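Long-range contacts in PKS (PDB 4OQJ), which probably condenses acyl units through its ketosynthase domain during assembly of the polyketide antibiotic oxazolomycin: residues A24-F32 with E112-Y123; I103-L111 with L216-A224. All coordinates share one frame; numbering follows the deposited sequence.

Contact 1. Residues A24-F32 with E112-Y123; sequences AVIGLACRF and ECAYEALERAGY
The guanidinium of Arg31 meets two carboxylates at its edge, both nearly in its plane, while each carboxylate is turned steeply against it, that of Glu112 by 80°. Arg31 NH1 forms a salt bridge of 2.8 Å with Glu112 OE1, and Arg31 NH2 donates to the same oxygen, an end-on grip on a single atom. Arg31 NH2 completes the salt-bridge network by reaching Glu116 OE2 at 3.0 Å, a nearly straight salt bridge (169°) from above the carboxylate plane. Arginine suits the strand end because its chain, extended from CG to NE, spans the gap to two glutamates one helical turn apart, which balance its charge. Farther along the helix, the Arg120 chain bends at chi3 (-68°), bringing Arg120 NH2 to 2.8 Å from Leu28 O in the carbonyl plane. Between the two arginines small residues let the backbones close in: Ala29 CB sits 3.5 Å from Cys113 O and 3.9 Å from Ala117 CB. Beyond Arg120, Gly27, lacking a side chain, lets its CA come within 3.9 Å of Ala121 CB, and Ala121 CA makes a CA-H...O contact of 3.3 Å to Ile26 O. A water donates to both Ile26 O and Ala121 O. A Schellman motif with Gly122 at C-prime ends the helix. Such close helix-on-strand packing is characteristic of the layered alpha-beta core of the thiolase fold.

Contact 2. Residues I103-L111 with L216-A224; sequences IDPQQRQFL and LAGAAHIQA
Gln106 makes the polar link: Ile222 N donates to Gln106 OE1 over 2.9 Å, nearly straight at 166° but tilted from the plane of the amide carbonyl. The Gln106 chain runs extended beyond CG, which carries the amide from the helix to the backbone just past the strand end. The NH2 side of the amide is held too, since NE2 of Gln106 gives a hydrogen to the syn lone pair of Asp104 OD2, 2.8 Å away and in the amide plane, and a further one to Gly139 O. Glutamine fits here because one flat group both accepts and donates, and these bonds fix its rotation. Asp104 is the N-cap of the helix, its OD1 taking the hydrogen of Gln106 N at 3.0 Å, so a single carboxylate holds both the backbone and the side chain of Gln106. This helix start packs on strand 214-221, next to strand 132-138 in the central sheet of the thiolase-fold ketosynthase. Van der Waals packing does the rest. Ile222 CD1 lies 3.5 Å from Gln109 CG, the two side chains crossing at about a right angle. Ala220 is small enough for its CB to sit 3.4 Å from Gln106 O. Phe110 swings its CG anti to the backbone N (chi1 -177°), laying CE1 obliquely 3.7 Å from Gly218 C, where glycine leaves room for the ring.

From the N terminus the chain first lays down strand 23-31, in the middle of the mixed sheet. Some 75 residues later helix 105-121 follows; its early turns are met later in contact 2, while its later turns return to the first strand and close the loop of contact 1. After about another hundred residues strand 214-221 reaches the start of the same helix and closes contact 2. Their segments alternate, so the two closures cross rather than nest. The helix thereby spans two strands separated in the sheet by strand 259-267. Where the contacts meet, Arg31 NH1 lies 2.9 Å from Gln109 OE1, probably hydrogen-bonded, and Ala114 and Leu118 pack on Leu216.

Contact 1. Residues A24-F32 with E112-Y123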
ATOM      1  N   ALA A  24      12.861 -14.998  -2.089  1.00 13.84           N
ATOM      2  CA  ALA A  24      12.793 -16.085  -1.121  1.00 13.75           C
ATOM      3  C   ALA A  24      11.833 -15.783   0.024  1.00 14.05           C
ATOM      4  O   ALA A  24      11.781 -14.658   0.524  1.00 15.83           O
ATOM      5  CB  ALA A  24      14.167 -16.374  -0.559  1.00 17.24           C
ATOM      6  N   VAL A  25      11.068 -16.791   0.431  1.00 12.23           N
ATOM      7  CA  VAL A  25      10.377 -16.761   1.710  1.00 11.48           C
ATOM      8  C   VAL A  25      11.318 -17.356   2.743  1.00 14.42           C
ATOM      9  O   VAL A  25      11.585 -18.557   2.698  1.00 17.16           O
ATOM     10  CB  VAL A  25       9.077 -17.556   1.671  1.00 14.47           C
ATOM     11  CG1 VAL A  25       8.378 -17.496   3.012  1.00 13.41           C
ATOM     12  CG2 VAL A  25       8.171 -17.021   0.562  1.00 14.08           C
ATOM     13  N   ILE A  26      11.840 -16.536   3.655  1.00 14.06           N
ATOM     14  CA  ILE A  26      12.868 -17.018   4.573  1.00 15.20           C
ATOM     15  C   ILE A  26      12.347 -17.241   5.972  1.00 13.64           C
ATOM     16  O   ILE A  26      13.075 -17.723   6.830  1.00 13.62           O
ATOM     17  CB  ILE A  26      14.061 -16.071   4.647  1.00 15.31           C
ATOM     18  CG1 ILE A  26      13.644 -14.682   5.151  1.00 13.66           C
ATOM     19  CG2 ILE A  26      14.753 -15.990   3.283  1.00 16.26           C
ATOM     20  CD1 ILE A  26      14.845 -13.801   5.470  1.00 18.57           C
ATOM     21  N   GLY A  27      11.090 -16.904   6.204  1.00 13.85           N
ATOM     22  CA  GLY A  27      10.463 -17.168   7.483  1.00 16.51           C
ATOM     23  C   GLY A  27       8.968 -16.968   7.350  1.00 16.14           C
ATOM     24  O   GLY A  27       8.512 -16.386   6.370  1.00 14.14           O
ATOM     25  N   LEU A  28       8.204 -17.465   8.315  1.00 15.20           N
ATOM     26  CA  LEU A  28       6.758 -17.297   8.282  1.00 16.56           C
ATOM     27  C   LEU A  28       6.173 -17.701   9.610  1.00 14.20           C
ATOM     28  O   LEU A  28       6.831 -18.358  10.411  1.00 17.57           O
ATOM     29  CB  LEU A  28       6.116 -18.099   7.143  1.00 21.03           C
ATOM     30  CG  LEU A  28       6.324 -19.619   7.053  1.00 26.63           C
ATOM     31  CD1 LEU A  28       5.471 -20.367   8.049  1.00 35.84           C
ATOM     32  CD2 LEU A  28       5.995 -20.090   5.643  1.00 26.26           C
ATOM     33  N   ALA A  29       4.945 -17.263   9.854  1.00 12.31           N
ATOM     34  CA  ALA A  29       4.253 -17.572  11.090  1.00 13.90           C
ATOM     35  C   ALA A  29       2.753 -17.432  10.885  1.00 12.93           C
ATOM     36  O   ALA A  29       2.297 -16.714   9.997  1.00 12.09           O
ATOM     37  CB  ALA A  29       4.724 -16.664  12.211  1.00 13.50           C
ATOM     38  N   CYS A  30       1.992 -18.127  11.720  1.00 10.80           N
ATOM     39  CA  CYS A  30       0.554 -18.113  11.593  1.00 12.83           C
ATOM     40  C   CYS A  30      -0.120 -18.600  12.856  1.00 12.92           C
ATOM     41  O   CYS A  30       0.353 -19.525  13.540  1.00 14.21           O
ATOM     42  CB  CYS A  30       0.112 -18.974  10.401  1.00 11.41           C
ATOM     43  SG  CYS A  30       0.703 -20.699  10.485  1.00 17.63           S
ATOM     44  N   ARG A  31      -1.239 -17.966  13.149  1.00 12.20           N
ATOM     45  CA  ARG A  31      -2.182 -18.438  14.142  1.00 13.70           C
ATOM     46  C   ARG A  31      -3.526 -18.455  13.440  1.00 14.21           C
ATOM     47  O   ARG A  31      -4.109 -17.399  13.154  1.00 12.90           O
ATOM     48  CB  ARG A  31      -2.194 -17.536  15.367  1.00 14.20           C
ATOM     49  CG  ARG A  31      -0.788 -17.336  15.953  1.00 17.84           C
ATOM     50  CD  ARG A  31      -0.693 -16.085  16.777  1.00 22.76           C
ATOM     51  NE  ARG A  31       0.544 -16.056  17.566  1.00 22.23           N
ATOM     52  CZ  ARG A  31       0.704 -15.328  18.662  1.00 19.87           C
ATOM     53  NH1 ARG A  31      -0.294 -14.558  19.087  1.00 21.16           N
ATOM     54  NH2 ARG A  31       1.858 -15.372  19.334  1.00 18.44           N
ATOM     55  N   PHE A  32      -3.970 -19.664  13.115  1.00 13.10           N
ATOM     56  CA  PHE A  32      -5.200 -19.907  12.365  1.00 12.26           C
ATOM     57  C   PHE A  32      -6.098 -20.762  13.259  1.00 13.42           C
ATOM     58  O   PHE A  32      -5.631 -21.291  14.274  1.00 16.15           O
ATOM     59  CB  PHE A  32      -4.897 -20.623  11.050  1.00 14.08           C
ATOM     60  CG  PHE A  32      -4.085 -19.812  10.063  1.00 12.09           C
ATOM     61  CD1 PHE A  32      -4.238 -18.438   9.950  1.00 11.12           C
ATOM     62  CD2 PHE A  32      -3.184 -20.436   9.225  1.00 12.96           C
ATOM     63  CE1 PHE A  32      -3.490 -17.713   9.032  1.00 13.83           C
ATOM     64  CE2 PHE A  32      -2.434 -19.710   8.317  1.00 12.68           C
ATOM     65  CZ  PHE A  32      -2.606 -18.353   8.207  1.00 10.74           C
ATOM     66  N   GLU A 112       2.595 -10.008  17.639  1.00 10.01           N
ATOM     67  CA  GLU A 112       3.233 -11.240  18.116  1.00 10.82           C
ATOM     68  C   GLU A 112       3.562 -12.143  16.930  1.00 13.01           C
ATOM     69  O   GLU A 112       4.614 -12.779  16.905  1.00 11.62           O
ATOM     70  CB  GLU A 112       2.346 -11.973  19.117  1.00  9.67           C
ATOM     71  CG  GLU A 112       2.345 -11.353  20.494  1.00 12.77           C
ATOM     72  CD  GLU A 112       1.620 -12.204  21.524  1.00 16.05           C
ATOM     73  OE1 GLU A 112       1.079 -13.271  21.158  1.00 14.07           O
ATOM     74  OE2 GLU A 112       1.594 -11.817  22.708  1.00 15.72           O
ATOM     75  N   CYS A 113       2.671 -12.199  15.945  1.00 12.17           N
ATOM     76  CA  CYS A 113       2.905 -13.061  14.771  1.00 12.03           C
ATOM     77  C   CYS A 113       4.141 -12.612  13.949  1.00 12.87           C
ATOM     78  O   CYS A 113       4.926 -13.437  13.474  1.00 12.45           O
ATOM     79  CB  CYS A 113       1.668 -13.081  13.875  1.00 11.77           C
ATOM     80  SG  CYS A 113       1.754 -14.331  12.557  1.00 17.24           S
ATOM     81  N   ALA A 114       4.305 -11.303  13.784  1.00 11.61           N
ATOM     82  CA  ALA A 114       5.462 -10.761  13.072  1.00 10.18           C
ATOM     83  C   ALA A 114       6.762 -11.073  13.808  1.00 10.50           C
ATOM     84  O   ALA A 114       7.766 -11.422  13.186  1.00 12.45           O
ATOM     85  CB  ALA A 114       5.312  -9.249  12.885  1.00  9.72           C
ATOM     86  N   TYR A 115       6.740 -10.925  15.127  1.00 10.63           N
ATOM     87  CA  TYR A 115       7.861 -11.303  15.972  1.00 13.03           C
ATOM     88  C   TYR A 115       8.224 -12.766  15.706  1.00 14.19           C
ATOM     89  O   TYR A 115       9.385 -13.084  15.486  1.00 14.34           O
ATOM     90  CB  TYR A 115       7.500 -11.065  17.440  1.00 10.88           C
ATOM     91  CG  TYR A 115       8.613 -11.220  18.472  1.00 11.95           C
ATOM     92  CD1 TYR A 115       9.129 -12.466  18.802  1.00 13.00           C
ATOM     93  CD2 TYR A 115       9.088 -10.114  19.170  1.00 12.36           C
ATOM     94  CE1 TYR A 115      10.124 -12.600  19.779  1.00 14.01           C
ATOM     95  CE2 TYR A 115      10.064 -10.230  20.138  1.00 15.70           C
ATOM     96  CZ  TYR A 115      10.583 -11.471  20.441  1.00 18.34           C
ATOM     97  OH  TYR A 115      11.553 -11.572  21.411  1.00 20.05           O
ATOM     98  N   GLU A 116       7.223 -13.643  15.710  1.00 11.33           N
ATOM     99  CA  GLU A 116       7.443 -15.065  15.458  1.00 12.56           C
ATOM    100  C   GLU A 116       8.024 -15.306  14.076  1.00 13.06           C
ATOM    101  O   GLU A 116       8.888 -16.166  13.922  1.00 14.69           O
ATOM    102  CB  GLU A 116       6.140 -15.863  15.588  1.00 10.92           C
ATOM    103  CG  GLU A 116       5.655 -16.087  17.016  1.00 12.82           C
ATOM    104  CD  GLU A 116       4.232 -16.682  17.069  1.00 17.96           C
ATOM    105  OE1 GLU A 116       3.508 -16.584  16.052  1.00 22.98           O
ATOM    106  OE2 GLU A 116       3.840 -17.240  18.127  1.00 17.14           O
ATOM    107  N   ALA A 117       7.539 -14.574  13.068  1.00 11.26           N
ATOM    108  CA  ALA A 117       8.012 -14.783  11.699  1.00 14.01           C
ATOM    109  C   ALA A 117       9.492 -14.429  11.568  1.00 13.64           C
ATOM    110  O   ALA A 117      10.253 -15.139  10.900  1.00 12.24           O
ATOM    111  CB  ALA A 117       7.186 -13.979  10.708  1.00 13.17           C
ATOM    112  N   LEU A 118       9.900 -13.338  12.204  1.00 13.66           N
ATOM    113  CA  LEU A 118      11.301 -12.914  12.180  1.00 15.01           C
ATOM    114  C   LEU A 118      12.165 -13.889  12.979  1.00 14.23           C
ATOM    115  O   LEU A 118      13.263 -14.242  12.560  1.00 13.27           O
ATOM    116  CB  LEU A 118      11.443 -11.495  12.725  1.00 13.47           C
ATOM    117  CG  LEU A 118      10.988 -10.424  11.731  1.00 14.13           C
ATOM    118  CD1 LEU A 118      10.659  -9.135  12.432  1.00 16.70           C
ATOM    119  CD2 LEU A 118      12.079 -10.216  10.696  1.00 16.08           C
ATOM    120  N   GLU A 119      11.660 -14.345  14.118  1.00 14.14           N
ATOM    121  CA  GLU A 119      12.326 -15.405  14.856  1.00 16.65           C
ATOM    122  C   GLU A 119      12.550 -16.659  14.010  1.00 15.68           C
ATOM    123  O   GLU A 119      13.626 -17.229  14.029  1.00 13.55           O
ATOM    124  CB  GLU A 119      11.523 -15.773  16.095  1.00 16.06           C
ATOM    125  CG  GLU A 119      11.839 -14.939  17.307  1.00 18.41           C
ATOM    126  CD  GLU A 119      11.182 -15.517  18.540  1.00 21.15           C
ATOM    127  OE1 GLU A 119       9.983 -15.882  18.443  1.00 18.60           O
ATOM    128  OE2 GLU A 119      11.859 -15.615  19.590  1.00 20.22           O
ATOM    129  N   ARG A 120      11.530 -17.112  13.292  1.00 13.27           N
ATOM    130  CA  ARG A 120      11.688 -18.319  12.498  1.00 15.78           C
ATOM    131  C   ARG A 120      12.672 -18.074  11.364  1.00 15.91           C
ATOM    132  O   ARG A 120      13.429 -18.975  11.003  1.00 18.66           O
ATOM    133  CB  ARG A 120      10.331 -18.798  11.959  1.00 21.25           C
ATOM    134  CG  ARG A 120      10.403 -20.028  11.094  1.00 37.40           C
ATOM    135  CD  ARG A 120       9.052 -20.720  11.013  1.00 44.24           C
ATOM    136  NE  ARG A 120       8.648 -21.316  12.291  1.00 41.80           N
ATOM    137  CZ  ARG A 120       7.791 -20.773  13.159  1.00 42.70           C
ATOM    138  NH1 ARG A 120       7.491 -21.414  14.287  1.00 46.62           N
ATOM    139  NH2 ARG A 120       7.212 -19.605  12.912  1.00 45.19           N
ATOM    140  N   ALA A 121      12.686 -16.855  10.826  1.00 14.85           N
ATOM    141  CA  ALA A 121      13.657 -16.482   9.792  1.00 12.25           C
ATOM    142  C   ALA A 121      15.080 -16.438  10.332  1.00 13.93           C
ATOM    143  O   ALA A 121      16.037 -16.680   9.592  1.00 14.54           O
ATOM    144  CB  ALA A 121      13.298 -15.136   9.184  1.00 11.00           C
ATOM    145  N   GLY A 122      15.216 -16.138  11.623  1.00 14.35           N
ATOM    146  CA  GLY A 122      16.512 -16.104  12.275  1.00 18.89           C
ATOM    147  C   GLY A 122      17.107 -14.702  12.377  1.00 18.36           C
ATOM    148  O   GLY A 122      18.308 -14.576  12.584  1.00 18.57           O
ATOM    149  N   TYR A 123      16.275 -13.665  12.261  1.00 15.62           N
ATOM    150  CA  TYR A 123      16.755 -12.278  12.312  1.00 15.08           C
ATOM    151  C   TYR A 123      16.171 -11.496  13.488  1.00 13.79           C
ATOM    152  O   TYR A 123      14.958 -11.444  13.678  1.00 12.77           O
ATOM    153  CB  TYR A 123      16.444 -11.549  10.997  1.00 16.63           C
ATOM    154  CG  TYR A 123      17.367 -11.976   9.884  1.00 16.77           C
ATOM    155  CD1 TYR A 123      17.054 -13.074   9.069  1.00 15.18           C
ATOM    156  CD2 TYR A 123      18.572 -11.327   9.676  1.00 17.08           C
ATOM    157  CE1 TYR A 123      17.917 -13.485   8.068  1.00 16.53           C
ATOM    158  CE2 TYR A 123      19.448 -11.742   8.692  1.00 16.80           C
ATOM    159  CZ  TYR A 123      19.114 -12.812   7.889  1.00 17.88           C
ATOM    160  OH  TYR A 123      19.995 -13.203   6.917  1.00 17.68           O
TER
HETATM  161  O   HOH W   1      15.820 -18.229   7.487  1.00 13.79           O
HETATM  162  O   HOH W   2       3.081 -18.897  14.587  1.00 11.96           O

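Contact 2. Residues I103-L111 with L216-A224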
ATOM      1  N   ILE A 103      -5.571  -1.510  22.683  1.00 15.04           N
ATOM      2  CA  ILE A 103      -5.143  -1.917  21.346  1.00 16.22           C
ATOM      3  C   ILE A 103      -6.032  -3.028  20.793  1.00 15.49           C
ATOM      4  O   ILE A 103      -6.288  -4.039  21.456  1.00 13.82           O
ATOM      5  CB  ILE A 103      -3.671  -2.394  21.330  1.00 14.49           C
ATOM      6  CG1 ILE A 103      -2.743  -1.281  21.794  1.00 15.90           C
ATOM      7  CG2 ILE A 103      -3.251  -2.810  19.915  1.00 13.40           C
ATOM      8  CD1 ILE A 103      -1.282  -1.725  22.043  1.00 15.88           C
ATOM      9  N   ASP A 104      -6.515  -2.807  19.576  1.00 13.80           N
ATOM     10  CA  ASP A 104      -7.248  -3.806  18.819  1.00 13.26           C
ATOM     11  C   ASP A 104      -6.509  -5.153  18.893  1.00 11.33           C
ATOM     12  O   ASP A 104      -5.327  -5.225  18.592  1.00 13.22           O
ATOM     13  CB  ASP A 104      -7.410  -3.319  17.370  1.00 15.21           C
ATOM     14  CG  ASP A 104      -8.138  -4.317  16.449  1.00 17.01           C
ATOM     15  OD1 ASP A 104      -8.639  -5.358  16.912  1.00 15.24           O
ATOM     16  OD2 ASP A 104      -8.215  -4.030  15.229  1.00 16.00           O
ATOM     17  N   PRO A 105      -7.204  -6.220  19.317  1.00 13.56           N
ATOM     18  CA  PRO A 105      -6.579  -7.548  19.302  1.00 13.75           C
ATOM     19  C   PRO A 105      -5.972  -7.932  17.948  1.00 12.46           C
ATOM     20  O   PRO A 105      -5.000  -8.669  17.919  1.00 12.06           O
ATOM     21  CB  PRO A 105      -7.736  -8.496  19.632  1.00 17.77           C
ATOM     22  CG  PRO A 105      -8.742  -7.657  20.322  1.00 20.96           C
ATOM     23  CD  PRO A 105      -8.599  -6.267  19.791  1.00 16.60           C
ATOM     24  N   GLN A 106      -6.528  -7.450  16.847  1.00 10.56           N
ATOM     25  CA  GLN A 106      -5.939  -7.755  15.548  1.00 11.53           C
ATOM     26  C   GLN A 106      -4.496  -7.245  15.456  1.00 10.08           C
ATOM     27  O   GLN A 106      -3.639  -7.910  14.871  1.00  9.69           O
ATOM     28  CB  GLN A 106      -6.783  -7.154  14.426  1.00  9.69           C
ATOM     29  CG  GLN A 106      -8.205  -7.696  14.382  1.00 12.67           C
ATOM     30  CD  GLN A 106      -9.001  -7.107  13.243  1.00 13.27           C
ATOM     31  OE1 GLN A 106      -9.456  -7.823  12.353  1.00 11.72           O
ATOM     32  NE2 GLN A 106      -9.167  -5.789  13.262  1.00 12.06           N
ATOM     33  N   GLN A 107      -4.235  -6.069  16.032  1.00  9.64           N
ATOM     34  CA  GLN A 107      -2.902  -5.455  15.982  1.00 12.61           C
ATOM     35  C   GLN A 107      -1.971  -6.129  16.975  1.00 10.72           C
ATOM     36  O   GLN A 107      -0.791  -6.304  16.694  1.00  9.80           O
ATOM     37  CB  GLN A 107      -2.980  -3.944  16.263  1.00 11.93           C
ATOM     38  CG  GLN A 107      -3.778  -3.207  15.196  1.00  9.63           C
ATOM     39  CD  GLN A 107      -3.544  -1.713  15.140  1.00 11.78           C
ATOM     40  OE1 GLN A 107      -2.481  -1.207  15.517  1.00 13.36           O
ATOM     41  NE2 GLN A 107      -4.536  -0.993  14.627  1.00 13.74           N
ATOM     42  N   ARG A 108      -2.503  -6.527  18.131  1.00  9.77           N
ATOM     43  CA  ARG A 108      -1.712  -7.285  19.097  1.00 11.23           C
ATOM     44  C   ARG A 108      -1.288  -8.625  18.533  1.00  9.96           C
ATOM     45  O   ARG A 108      -0.126  -9.019  18.640  1.00  9.73           O
ATOM     46  CB  ARG A 108      -2.495  -7.516  20.387  1.00 11.22           C
ATOM     47  CG  ARG A 108      -2.618  -6.271  21.267  1.00 12.54           C
ATOM     48  CD  ARG A 108      -3.371  -6.610  22.508  1.00 14.88           C
ATOM     49  NE  ARG A 108      -4.756  -6.146  22.552  1.00 15.92           N
ATOM     50  CZ  ARG A 108      -5.742  -6.789  23.177  1.00 17.88           C
ATOM     51  NH1 ARG A 108      -5.541  -7.987  23.722  1.00 19.98           N
ATOM     52  NH2 ARG A 108      -6.943  -6.239  23.256  1.00 18.92           N
ATOM     53  N   GLN A 109      -2.235  -9.332  17.935  1.00 10.79           N
ATOM     54  CA  GLN A 109      -1.930 -10.632  17.355  1.00 12.25           C
ATOM     55  C   GLN A 109      -0.973 -10.480  16.169  1.00 12.87           C
ATOM     56  O   GLN A 109      -0.096 -11.326  15.968  1.00 13.91           O
ATOM     57  CB  GLN A 109      -3.220 -11.334  16.934  1.00 13.08           C
ATOM     58  CG  GLN A 109      -4.051 -11.789  18.119  1.00 17.10           C
ATOM     59  CD  GLN A 109      -3.433 -12.956  18.851  1.00 19.77           C
ATOM     60  OE1 GLN A 109      -3.003 -13.922  18.236  1.00 19.73           O
ATOM     61  NE2 GLN A 109      -3.383 -12.870  20.173  1.00 20.47           N
ATOM     62  N   PHE A 110      -1.113  -9.411  15.387  1.00 10.63           N
ATOM     63  CA  PHE A 110      -0.205  -9.232  14.252  1.00  8.44           C
ATOM     64  C   PHE A 110       1.211  -8.977  14.761  1.00 10.54           C
ATOM     65  O   PHE A 110       2.176  -9.459  14.187  1.00 12.51           O
ATOM     66  CB  PHE A 110      -0.594  -8.090  13.317  1.00  8.36           C
ATOM     67  CG  PHE A 110       0.332  -7.993  12.144  1.00 10.04           C
ATOM     68  CD1 PHE A 110       0.251  -8.927  11.111  1.00 12.61           C
ATOM     69  CD2 PHE A 110       1.357  -7.079  12.128  1.00 10.11           C
ATOM     70  CE1 PHE A 110       1.151  -8.894  10.063  1.00 15.23           C
ATOM     71  CE2 PHE A 110       2.263  -7.033  11.079  1.00 10.70           C
ATOM     72  CZ  PHE A 110       2.157  -7.930  10.045  1.00 10.93           C
ATOM     73  N   LEU A 111       1.321  -8.203  15.836  1.00 10.53           N
ATOM     74  CA  LEU A 111       2.614  -7.887  16.426  1.00  9.87           C
ATOM     75  C   LEU A 111       3.312  -9.151  16.924  1.00 11.11           C
ATOM     76  O   LEU A 111       4.490  -9.371  16.646  1.00  9.44           O
ATOM     77  CB  LEU A 111       2.452  -6.876  17.574  1.00  9.69           C
ATOM     78  CG  LEU A 111       3.715  -6.513  18.370  1.00 12.68           C
ATOM     79  CD1 LEU A 111       4.906  -6.115  17.451  1.00 12.70           C
ATOM     80  CD2 LEU A 111       3.419  -5.386  19.340  1.00 14.27           C
ATOM     81  N   LEU A 216       8.430  -7.822   5.747  1.00 12.22           N
ATOM     82  CA  LEU A 216       7.292  -8.607   6.210  1.00 11.92           C
ATOM     83  C   LEU A 216       6.046  -8.262   5.422  1.00 12.97           C
ATOM     84  O   LEU A 216       5.824  -7.102   5.058  1.00 12.74           O
ATOM     85  CB  LEU A 216       7.010  -8.379   7.692  1.00 12.86           C
ATOM     86  CG  LEU A 216       7.792  -9.276   8.638  1.00 26.04           C
ATOM     87  CD1 LEU A 216       9.165  -8.697   8.875  1.00 35.28           C
ATOM     88  CD2 LEU A 216       7.049  -9.461   9.926  1.00 27.52           C
ATOM     89  N   ALA A 217       5.225  -9.272   5.181  1.00  9.72           N
ATOM     90  CA  ALA A 217       3.906  -9.081   4.601  1.00  8.60           C
ATOM     91  C   ALA A 217       2.945  -9.964   5.362  1.00 12.66           C
ATOM     92  O   ALA A 217       3.240 -11.130   5.619  1.00 13.41           O
ATOM     93  CB  ALA A 217       3.898  -9.420   3.112  1.00 11.73           C
ATOM     94  N   GLY A 218       1.789  -9.430   5.727  1.00 10.29           N
ATOM     95  CA  GLY A 218       0.857 -10.212   6.513  1.00 13.90           C
ATOM     96  C   GLY A 218      -0.457  -9.513   6.770  1.00 11.97           C
ATOM     97  O   GLY A 218      -0.698  -8.423   6.277  1.00 10.04           O
ATOM     98  N   ALA A 219      -1.312 -10.151   7.555  1.00 11.18           N
ATOM     99  CA  ALA A 219      -2.636  -9.636   7.800  1.00  8.90           C
ATOM    100  C   ALA A 219      -3.235 -10.342   8.992  1.00 10.40           C
ATOM    101  O   ALA A 219      -2.822 -11.455   9.323  1.00 10.42           O
ATOM    102  CB  ALA A 219      -3.505  -9.812   6.577  1.00  9.02           C
ATOM    103  N   ALA A 220      -4.193  -9.691   9.648  1.00  9.56           N
ATOM    104  CA  ALA A 220      -4.927 -10.293  10.774  1.00  8.45           C
ATOM    105  C   ALA A 220      -6.393  -9.986  10.615  1.00  9.72           C
ATOM    106  O   ALA A 220      -6.744  -8.882  10.243  1.00 11.06           O
ATOM    107  CB  ALA A 220      -4.441  -9.750  12.097  1.00 10.11           C
ATOM    108  N   HIS A 221      -7.246 -10.951  10.905  1.00  8.13           N
ATOM    109  CA  HIS A 221      -8.690 -10.710  10.941  1.00  9.44           C
ATOM    110  C   HIS A 221      -9.248 -11.404  12.168  1.00 10.67           C
ATOM    111  O   HIS A 221      -9.202 -12.636  12.272  1.00 12.34           O
ATOM    112  CB  HIS A 221      -9.403 -11.229   9.700  1.00  9.74           C
ATOM    113  CG  HIS A 221     -10.894 -11.201   9.814  1.00 14.82           C
ATOM    114  ND1 HIS A 221     -11.642 -12.323  10.106  1.00 16.92           N
ATOM    115  CD2 HIS A 221     -11.778 -10.182   9.697  1.00 20.21           C
ATOM    116  CE1 HIS A 221     -12.923 -11.995  10.157  1.00 20.90           C
ATOM    117  NE2 HIS A 221     -13.031 -10.703   9.910  1.00 20.85           N
ATOM    118  N   ILE A 222      -9.740 -10.619  13.113  1.00 13.43           N
ATOM    119  CA  ILE A 222     -10.299 -11.186  14.342  1.00 17.06           C
ATOM    120  C   ILE A 222     -11.549 -10.439  14.717  1.00 18.25           C
ATOM    121  O   ILE A 222     -11.503  -9.233  14.981  1.00 18.76           O
ATOM    122  CB  ILE A 222      -9.324 -11.118  15.522  1.00 20.39           C
ATOM    123  CG1 ILE A 222      -8.000 -11.784  15.168  1.00 24.15           C
ATOM    124  CG2 ILE A 222      -9.943 -11.814  16.732  1.00 21.61           C
ATOM    125  CD1 ILE A 222      -6.910 -11.510  16.158  1.00 31.92           C
ATOM    126  N   GLN A 223     -12.670 -11.147  14.729  1.00 19.49           N
ATOM    127  CA  GLN A 223     -13.933 -10.560  15.156  1.00 22.32           C
ATOM    128  C   GLN A 223     -13.960 -10.447  16.666  1.00 22.55           C
ATOM    129  O   GLN A 223     -13.624 -11.403  17.371  1.00 23.70           O
ATOM    130  CB  GLN A 223     -15.105 -11.401  14.690  1.00 28.06           C
ATOM    131  CG  GLN A 223     -15.157 -11.644  13.213  1.00 34.95           C
ATOM    132  CD  GLN A 223     -16.188 -12.694  12.873  1.00 52.79           C
ATOM    133  OE1 GLN A 223     -16.183 -13.793  13.434  1.00 57.37           O
ATOM    134  NE2 GLN A 223     -17.103 -12.350  11.978  1.00 61.09           N
ATOM    135  N   ALA A 224     -14.359  -9.290  17.176  1.00 25.94           N
ATOM    136  CA  ALA A 224     -14.400  -9.111  18.619  1.00 26.52           C
ATOM    137  C   ALA A 224     -15.451 -10.024  19.241  1.00 28.47           C
ATOM    138  O   ALA A 224     -15.381 -10.309  20.428  1.00 29.07           O
ATOM    139  CB  ALA A 224     -14.677  -7.656  18.980  1.00 21.84           C
TER